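Local atomic coordinates of Ser-thr phosphatase MSPP (Mycobacterium smegmatis, PDB entry 2V06), a protein that probably removes phosphate from phosphoserine and phosphothreonine in proteins, as a metal-dependent phosphatase of the PP2C family that binds magnesium or manganese. Residues L31-D36 / T90-V95; I183-L188 / N225-V230. One frame throughout, in Å; residues are numbered along the deposited sequence.

Contact 1: residues L31-D36 / T90-V95. With MG (magnesium ion), chain B; MG (magnesium ion), chain C.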
ATOM      1  N   LEU A  31       5.374  -5.430 -10.763  1.00 17.13           N
ATOM      2  CA  LEU A  31       5.569  -4.737  -9.507  1.00 16.60           C
ATOM      3  C   LEU A  31       4.527  -3.667  -9.328  1.00 15.72           C
ATOM      4  O   LEU A  31       4.353  -2.797 -10.185  1.00 17.87           O
ATOM      5  CB  LEU A  31       6.951  -4.097  -9.472  1.00 17.90           C
ATOM      6  CG  LEU A  31       7.305  -3.294  -8.230  1.00 18.43           C
ATOM      7  CD1 LEU A  31       7.322  -4.155  -6.998  1.00 21.27           C
ATOM      8  CD2 LEU A  31       8.668  -2.631  -8.466  1.00 22.17           C
ATOM      9  N   TYR A  32       3.885  -3.648  -8.165  1.00 15.06           N
ATOM     10  CA  TYR A  32       2.833  -2.713  -7.819  1.00 14.83           C
ATOM     11  C   TYR A  32       3.078  -2.208  -6.426  1.00 14.83           C
ATOM     12  O   TYR A  32       3.502  -2.993  -5.562  1.00 16.18           O
ATOM     13  CB  TYR A  32       1.430  -3.366  -7.859  1.00 16.28           C
ATOM     14  CG  TYR A  32       1.167  -3.880  -9.260  1.00 16.93           C
ATOM     15  CD1 TYR A  32       0.578  -3.028 -10.167  1.00 18.61           C
ATOM     16  CD2 TYR A  32       1.539  -5.178  -9.636  1.00 19.06           C
ATOM     17  CE1 TYR A  32       0.330  -3.466 -11.434  1.00 19.95           C
ATOM     18  CE2 TYR A  32       1.311  -5.603 -10.952  1.00 20.52           C
ATOM     19  CZ  TYR A  32       0.721  -4.722 -11.829  1.00 22.52           C
ATOM     20  OH  TYR A  32       0.473  -5.164 -13.110  1.00 29.53           O
ATOM     21  N   ALA A  33       2.866  -0.932  -6.157  1.00 14.56           N
ATOM     22  CA  ALA A  33       3.145  -0.427  -4.843  1.00 14.18           C
ATOM     23  C   ALA A  33       2.344   0.848  -4.547  1.00 14.74           C
ATOM     24  O   ALA A  33       1.964   1.569  -5.447  1.00 15.31           O
ATOM     25  CB  ALA A  33       4.614  -0.122  -4.655  1.00 16.11           C
ATOM     26  N   VAL A  34       2.148   1.057  -3.257  1.00 14.32           N
ATOM     27  CA  VAL A  34       1.608   2.295  -2.688  1.00 14.16           C
ATOM     28  C   VAL A  34       2.564   2.777  -1.600  1.00 14.19           C
ATOM     29  O   VAL A  34       3.065   1.945  -0.823  1.00 14.83           O
ATOM     30  CB  VAL A  34       0.200   2.124  -2.115  1.00 15.98           C
ATOM     31  CG1 VAL A  34      -0.214   3.368  -1.376  1.00 16.98           C
ATOM     32  CG2 VAL A  34      -0.792   1.810  -3.216  1.00 16.62           C
ATOM     33  N   ALA A  35       2.794   4.078  -1.581  1.00 14.54           N
ATOM     34  CA  ALA A  35       3.614   4.703  -0.551  1.00 14.83           C
ATOM     35  C   ALA A  35       2.824   5.912   0.007  1.00 14.66           C
ATOM     36  O   ALA A  35       2.474   6.794  -0.797  1.00 16.35           O
ATOM     37  CB  ALA A  35       4.970   5.119  -1.045  1.00 16.14           C
ATOM     38  N   ASP A  36       2.559   5.931   1.281  1.00 14.43           N
ATOM     39  CA  ASP A  36       1.868   7.031   1.937  1.00 14.39           C
ATOM     40  C   ASP A  36       2.886   7.843   2.719  1.00 14.18           C
ATOM     41  O   ASP A  36       3.342   7.435   3.788  1.00 14.49           O
ATOM     42  CB  ASP A  36       0.754   6.455   2.852  1.00 14.49           C
ATOM     43  CG  ASP A  36      -0.037   7.527   3.566  1.00 15.11           C
ATOM     44  OD1 ASP A  36       0.437   8.685   3.579  1.00 14.89           O
ATOM     45  OD2 ASP A  36      -1.109   7.206   4.145  1.00 15.08           O
ATOM     46  N   THR A  90       7.744   7.656   4.883  1.00 15.56           N
ATOM     47  CA  THR A  90       6.643   7.098   4.119  1.00 15.28           C
ATOM     48  C   THR A  90       6.401   5.672   4.513  1.00 14.64           C
ATOM     49  O   THR A  90       7.315   4.948   4.906  1.00 16.28           O
ATOM     50  CB  THR A  90       6.958   7.208   2.621  1.00 15.76           C
ATOM     51  OG1 THR A  90       5.806   6.818   1.856  1.00 15.23           O
ATOM     52  CG2 THR A  90       8.158   6.420   2.173  1.00 15.97           C
ATOM     53  N   THR A  91       5.174   5.213   4.312  1.00 14.43           N
ATOM     54  CA  THR A  91       4.896   3.801   4.289  1.00 14.52           C
ATOM     55  C   THR A  91       5.316   3.259   2.926  1.00 13.68           C
ATOM     56  O   THR A  91       5.523   4.022   1.982  1.00 15.32           O
ATOM     57  CB  THR A  91       3.401   3.521   4.499  1.00 14.94           C
ATOM     58  OG1 THR A  91       2.728   3.890   3.277  1.00 15.41           O
ATOM     59  CG2 THR A  91       2.794   4.267   5.672  1.00 16.49           C
ATOM     60  N   LEU A  92       5.306   1.967   2.789  1.00 14.55           N
ATOM     61  CA  LEU A  92       5.515   1.299   1.528  0.69 14.57           C
ATOM     62  C   LEU A  92       4.878  -0.085   1.572  1.00 14.65           C
ATOM     63  O   LEU A  92       5.223  -0.833   2.463  1.00 16.44           O
ATOM     64  CB  LEU A  92       6.980   1.134   1.177  0.69 16.99           C
ATOM     65  CG  LEU A  92       7.256   0.437  -0.173  0.69 18.03           C
ATOM     66  CD1 LEU A  92       6.628   1.196  -1.320  0.69 18.54           C
ATOM     67  CD2 LEU A  92       8.753   0.295  -0.403  0.69 20.84           C
ATOM     68  N   THR A  93       3.967  -0.383   0.654  1.00 14.83           N
ATOM     69  CA  THR A  93       3.475  -1.754   0.450  1.00 14.31           C
ATOM     70  C   THR A  93       3.712  -2.063  -1.009  1.00 14.95           C
ATOM     71  O   THR A  93       3.212  -1.346  -1.871  1.00 15.72           O
ATOM     72  CB  THR A  93       2.010  -1.884   0.805  1.00 15.49           C
ATOM     73  OG1 THR A  93       1.912  -1.618   2.196  1.00 15.85           O
ATOM     74  CG2 THR A  93       1.471  -3.263   0.487  1.00 16.13           C
ATOM     75  N   ALA A  94       4.488  -3.086  -1.277  1.00 15.77           N
ATOM     76  CA  ALA A  94       4.847  -3.495  -2.616  1.00 16.34           C
ATOM     77  C   ALA A  94       4.457  -4.951  -2.779  1.00 16.12           C
ATOM     78  O   ALA A  94       4.662  -5.768  -1.913  1.00 18.44           O
ATOM     79  CB  ALA A  94       6.343  -3.356  -2.815  1.00 18.27           C
ATOM     80  N   VAL A  95       3.930  -5.215  -3.981  1.00 16.69           N
ATOM     81  CA  VAL A  95       3.606  -6.564  -4.386  1.00 16.64           C
ATOM     82  C   VAL A  95       4.342  -6.867  -5.703  1.00 15.63           C
ATOM     83  O   VAL A  95       4.246  -6.071  -6.608  1.00 17.61           O
ATOM     84  CB  VAL A  95       2.100  -6.691  -4.596  1.00 19.47           C
ATOM     85  CG1 VAL A  95       1.791  -8.064  -5.226  1.00 26.79           C
ATOM     86  CG2 VAL A  95       1.321  -6.498  -3.308  1.00 19.59           C
TER
HETATM   87 MG    MG B1234      -2.713   8.353   4.757  1.00 15.59          MG
HETATM   88 MG    MG C1235       0.250  10.610   4.131  1.00 15.61          MG
HETATM   89  O   HOH W   1      -3.147   8.487   2.701  1.00 15.37           O
HETATM   90  O   HOH W   2      -2.089   8.309   6.758  1.00 18.15           O
HETATM   91  O   HOH W   3      -1.807  10.364   4.722  1.00 16.03           O
HETATM   92  O   HOH W   4      -0.337  10.878   2.155  1.00 16.18           O
HETATM   93  O   HOH W   5       0.619  10.129   6.109  1.00 16.96           O
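The antiparallel ladder between residues 31-36 and 90-95 ends at the two-metal site of a PP2C phosphatase, where Thr91 grips the backbone of Asp36. The OG1 of Thr91 accepts the N-H of Asp36 at 2.9 Å, taking the place of a strand carbonyl, and in return Thr91 N donates to Asp36 O from above the carbonyl plane, 46° out of it. Rotation about the first torsion of Thr91 (chi1 73°) sets OG1 between its own N and carbonyl carbon, facing Asp36; the same oxygen also bonds to Ser113 OG. Beyond this pair the ladder is regular: Val34 faces Thr93, and Tyr32 faces Val95, each with two backbone hydrogen bonds. Strands 31-38 and 89-96 are neighbours within one five-stranded antiparallel sheet of the PP2C beta-sandwich, and the face bearing Tyr32, Val34, Thr93 and Val95 turns to Ile183 of strand 180-184. On the other face, Ala33 CB lies 4.1 Å from Ala94 CB, and Ala35 and Leu31 meet Ser46 and Phe57 of helix 42-59. With CG anti to the backbone N (chi1 -179°), the carboxylate of Asp36 reaches the two magnesium ions and bridges them: OD2 binds the chain B ion at 2.1 Å and OD1 the chain C ion at 2.0 Å. Water 3 spans the same two ions, and Gly37 O adds a further ligand to the chain C ion.

Contact 2: residues I183-L188 / N225-V230. With MG (magnesium ion), chain B.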
ATOM      1  N   ILE A 183      -4.195  -2.790  -3.229  1.00 15.27           N
ATOM      2  CA  ILE A 183      -3.257  -2.097  -2.343  1.00 14.60           C
ATOM      3  C   ILE A 183      -3.834  -0.708  -2.133  1.00 14.61           C
ATOM      4  O   ILE A 183      -4.221  -0.048  -3.115  1.00 15.60           O
ATOM      5  CB  ILE A 183      -1.827  -1.969  -2.886  1.00 15.25           C
ATOM      6  CG1 ILE A 183      -1.313  -3.269  -3.558  1.00 17.79           C
ATOM      7  CG2 ILE A 183      -0.890  -1.505  -1.797  1.00 16.48           C
ATOM      8  CD1 ILE A 183      -0.012  -3.065  -4.256  1.00 19.53           C
ATOM      9  N   SER A 184      -3.921  -0.255  -0.898  1.00 14.59           N
ATOM     10  CA  SER A 184      -4.443   1.097  -0.710  0.63 16.15           C
ATOM     11  C   SER A 184      -3.681   1.803   0.399  1.00 14.84           C
ATOM     12  O   SER A 184      -3.141   1.225   1.289  1.00 16.36           O
ATOM     13  CB  SER A 184      -5.913   1.073  -0.346  0.63 17.28           C
ATOM     14  OG  SER A 184      -6.173   0.752   1.013  0.63 23.87           O
ATOM     15  N   SER A 185      -3.690   3.124   0.300  1.00 14.69           N
ATOM     16  CA  SER A 185      -3.333   3.904   1.470  1.00 15.07           C
ATOM     17  C   SER A 185      -4.467   3.828   2.482  1.00 14.94           C
ATOM     18  O   SER A 185      -5.617   3.471   2.151  1.00 16.55           O
ATOM     19  CB  SER A 185      -2.965   5.347   1.133  1.00 14.89           C
ATOM     20  OG  SER A 185      -4.062   6.032   0.605  1.00 16.29           O
ATOM     21  N   ASP A 186      -4.184   4.216   3.718  1.00 15.31           N
ATOM     22  CA  ASP A 186      -5.180   4.287   4.774  0.71 16.38           C
ATOM     23  C   ASP A 186      -6.340   5.217   4.474  1.00 16.72           C
ATOM     24  O   ASP A 186      -7.399   5.115   5.129  1.00 19.59           O
ATOM     25  CB  ASP A 186      -4.489   4.599   6.098  0.71 17.29           C
ATOM     26  CG  ASP A 186      -3.957   6.005   6.214  0.71 17.26           C
ATOM     27  OD1 ASP A 186      -3.589   6.625   5.179  0.71 15.09           O
ATOM     28  OD2 ASP A 186      -3.930   6.516   7.368  0.71 19.05           O
ATOM     29  N   GLY A 187      -6.214   6.158   3.548  1.00 16.64           N
ATOM     30  CA  GLY A 187      -7.294   7.108   3.291  1.00 16.86           C
ATOM     31  C   GLY A 187      -8.547   6.427   2.839  1.00 16.29           C
ATOM     32  O   GLY A 187      -9.652   6.958   3.097  1.00 18.23           O
ATOM     33  N   LEU A 188      -8.462   5.248   2.213  1.00 17.31           N
ATOM     34  CA  LEU A 188      -9.693   4.621   1.702  1.00 17.44           C
ATOM     35  C   LEU A 188     -10.652   4.308   2.860  1.00 17.17           C
ATOM     36  O   LEU A 188     -11.861   4.431   2.680  1.00 18.04           O
ATOM     37  CB  LEU A 188      -9.285   3.342   0.967  1.00 17.46           C
ATOM     38  CG  LEU A 188     -10.430   2.491   0.434  1.00 17.56           C
ATOM     39  CD1 LEU A 188     -11.323   3.269  -0.487  1.00 18.60           C
ATOM     40  CD2 LEU A 188      -9.882   1.280  -0.260  1.00 18.41           C
ATOM     41  N   ASN A 225      -5.605  11.790   1.833  1.00 15.70           N
ATOM     42  CA  ASN A 225      -5.304  11.310   0.482  1.00 15.68           C
ATOM     43  C   ASN A 225      -5.737   9.825   0.401  1.00 15.06           C
ATOM     44  O   ASN A 225      -5.513   9.065   1.363  1.00 15.47           O
ATOM     45  CB  ASN A 225      -3.838  11.375   0.195  1.00 15.71           C
ATOM     46  CG  ASN A 225      -3.185  12.717   0.531  1.00 14.90           C
ATOM     47  OD1 ASN A 225      -2.027  12.744   0.973  1.00 15.69           O
ATOM     48  ND2 ASN A 225      -3.881  13.818   0.282  1.00 16.21           N
ATOM     49  N   THR A 226      -6.245   9.417  -0.758  1.00 15.29           N
ATOM     50  CA  THR A 226      -6.618   8.017  -0.997  1.00 15.56           C
ATOM     51  C   THR A 226      -5.944   7.596  -2.281  1.00 15.70           C
ATOM     52  O   THR A 226      -6.086   8.254  -3.312  1.00 17.27           O
ATOM     53  CB  THR A 226      -8.142   7.840  -1.114  1.00 17.27           C
ATOM     54  OG1 THR A 226      -8.743   8.180   0.131  1.00 19.78           O
ATOM     55  CG2 THR A 226      -8.465   6.384  -1.465  1.00 20.65           C
ATOM     56  N   THR A 227      -5.254   6.458  -2.224  1.00 15.53           N
ATOM     57  CA  THR A 227      -4.564   5.909  -3.365  1.00 14.84           C
ATOM     58  C   THR A 227      -4.827   4.396  -3.399  1.00 14.79           C
ATOM     59  O   THR A 227      -4.780   3.760  -2.342  1.00 16.58           O
ATOM     60  CB  THR A 227      -3.077   6.154  -3.277  1.00 16.26           C
ATOM     61  OG1 THR A 227      -2.901   7.585  -3.231  1.00 17.18           O
ATOM     62  CG2 THR A 227      -2.345   5.605  -4.423  1.00 19.75           C
ATOM     63  N   VAL A 228      -5.150   3.880  -4.567  1.00 14.54           N
ATOM     64  CA  VAL A 228      -5.562   2.487  -4.699  1.00 15.01           C
ATOM     65  C   VAL A 228      -4.885   1.924  -5.963  1.00 15.00           C
ATOM     66  O   VAL A 228      -4.779   2.590  -6.986  1.00 16.63           O
ATOM     67  CB  VAL A 228      -7.089   2.342  -4.786  1.00 16.22           C
ATOM     68  CG1 VAL A 228      -7.729   2.678  -3.456  1.00 17.28           C
ATOM     69  CG2 VAL A 228      -7.667   3.205  -5.871  1.00 17.87           C
ATOM     70  N   VAL A 229      -4.552   0.649  -5.875  1.00 15.25           N
ATOM     71  CA  VAL A 229      -4.024  -0.128  -6.970  1.00 15.28           C
ATOM     72  C   VAL A 229      -4.810  -1.438  -6.955  1.00 16.04           C
ATOM     73  O   VAL A 229      -4.800  -2.131  -5.931  1.00 17.23           O
ATOM     74  CB  VAL A 229      -2.520  -0.422  -6.823  1.00 16.37           C
ATOM     75  CG1 VAL A 229      -1.988  -1.254  -7.946  1.00 18.28           C
ATOM     76  CG2 VAL A 229      -1.756   0.873  -6.712  1.00 17.92           C
ATOM     77  N   VAL A 230      -5.496  -1.744  -8.069  1.00 16.19           N
ATOM     78  CA  VAL A 230      -6.271  -2.957  -8.203  1.00 16.67           C
ATOM     79  C   VAL A 230      -5.601  -3.838  -9.246  1.00 17.44           C
ATOM     80  O   VAL A 230      -5.269  -3.362 -10.326  1.00 19.09           O
ATOM     81  CB  VAL A 230      -7.720  -2.573  -8.628  1.00 17.57           C
ATOM     82  CG1 VAL A 230      -8.471  -3.812  -9.105  1.00 21.46           C
ATOM     83  CG2 VAL A 230      -8.485  -1.943  -7.473  1.00 20.33           C
TER
HETATM   84 MG    MG B1234      -2.713   8.353   4.757  1.00 15.59          MG
HETATM   85  O   HOH W   2      -2.089   8.309   6.758  1.00 18.15           O
HETATM   86  O   HOH W   1      -3.147   8.487   2.701  1.00 15.37           O
HETATM   87  O   HOH W   3      -1.807  10.364   4.722  1.00 16.03           O
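Ser185 sits where strand 180-184 gives way to a metal-binding turn, in the second sheet of the PP2C beta-sandwich, and its side chain reaches back to the neighbouring strand 226-233. Its CB points toward that strand, and chi1 of 64° swings OG in between the backbone N and the carbonyl carbon. There OG receives the N-H of Thr227 at 3.1 Å, a rather bent bond with 139° at the hydrogen, while Ser185 N donates to Thr227 O at 2.9 Å. A hydroxyl thus takes over from a backbone carbonyl as the ladder ends. OG also bonds to Asp23 OD2, which is held in addition by Thr227 OG1, so one carboxylate oxygen ties both residues together. Further along, Ile183 and Val229 form a regular antiparallel pair, with both backbone bonds in the carbonyl planes. Between these rungs Val228, on the face turned to helix 206-219, brings its CG1 methyl to 4.1 Å from Leu188 CD2, the two side chains crossing at about a right angle, and Leu188 CB rests on Thr226 CG2. Gly187 CA makes a C-H...O contact with Asn225 O, 3.3 Å away. Asp186 points its CB away from strand 226-233 and turns its carboxylate to the chain B magnesium ion, which OD1 binds; in one of the two conformers of this residue, OD2 forms a salt bridge with Arg153. Water 1, another ligand of the ion, donates to Asn225 O at 2.8 Å.

How the contacts relate
Contact 1 and contact 2 lie in the two facing sheets of the sandwich, their centres about 10 Å apart, and meet in the interior of the sandwich, between the sheets, and at the metal site. In the interior, Ile183 CG2 sits 3.6 Å from Val34 CG2 and 3.7 Å from Thr93 CG2, while Val34 CG2 also touches Val229 CG2 at 3.7 Å. At the site, each contact gives one carboxylate oxygen to the chain B magnesium ion: Asp36 OD2 and Asp186 OD1 lie only 2.7 Å apart, their like charges presumably offset by the ion that both bind, as adjacent ligands. Asp224 OD2 and waters 1, 2 and 3 complete its six ligands.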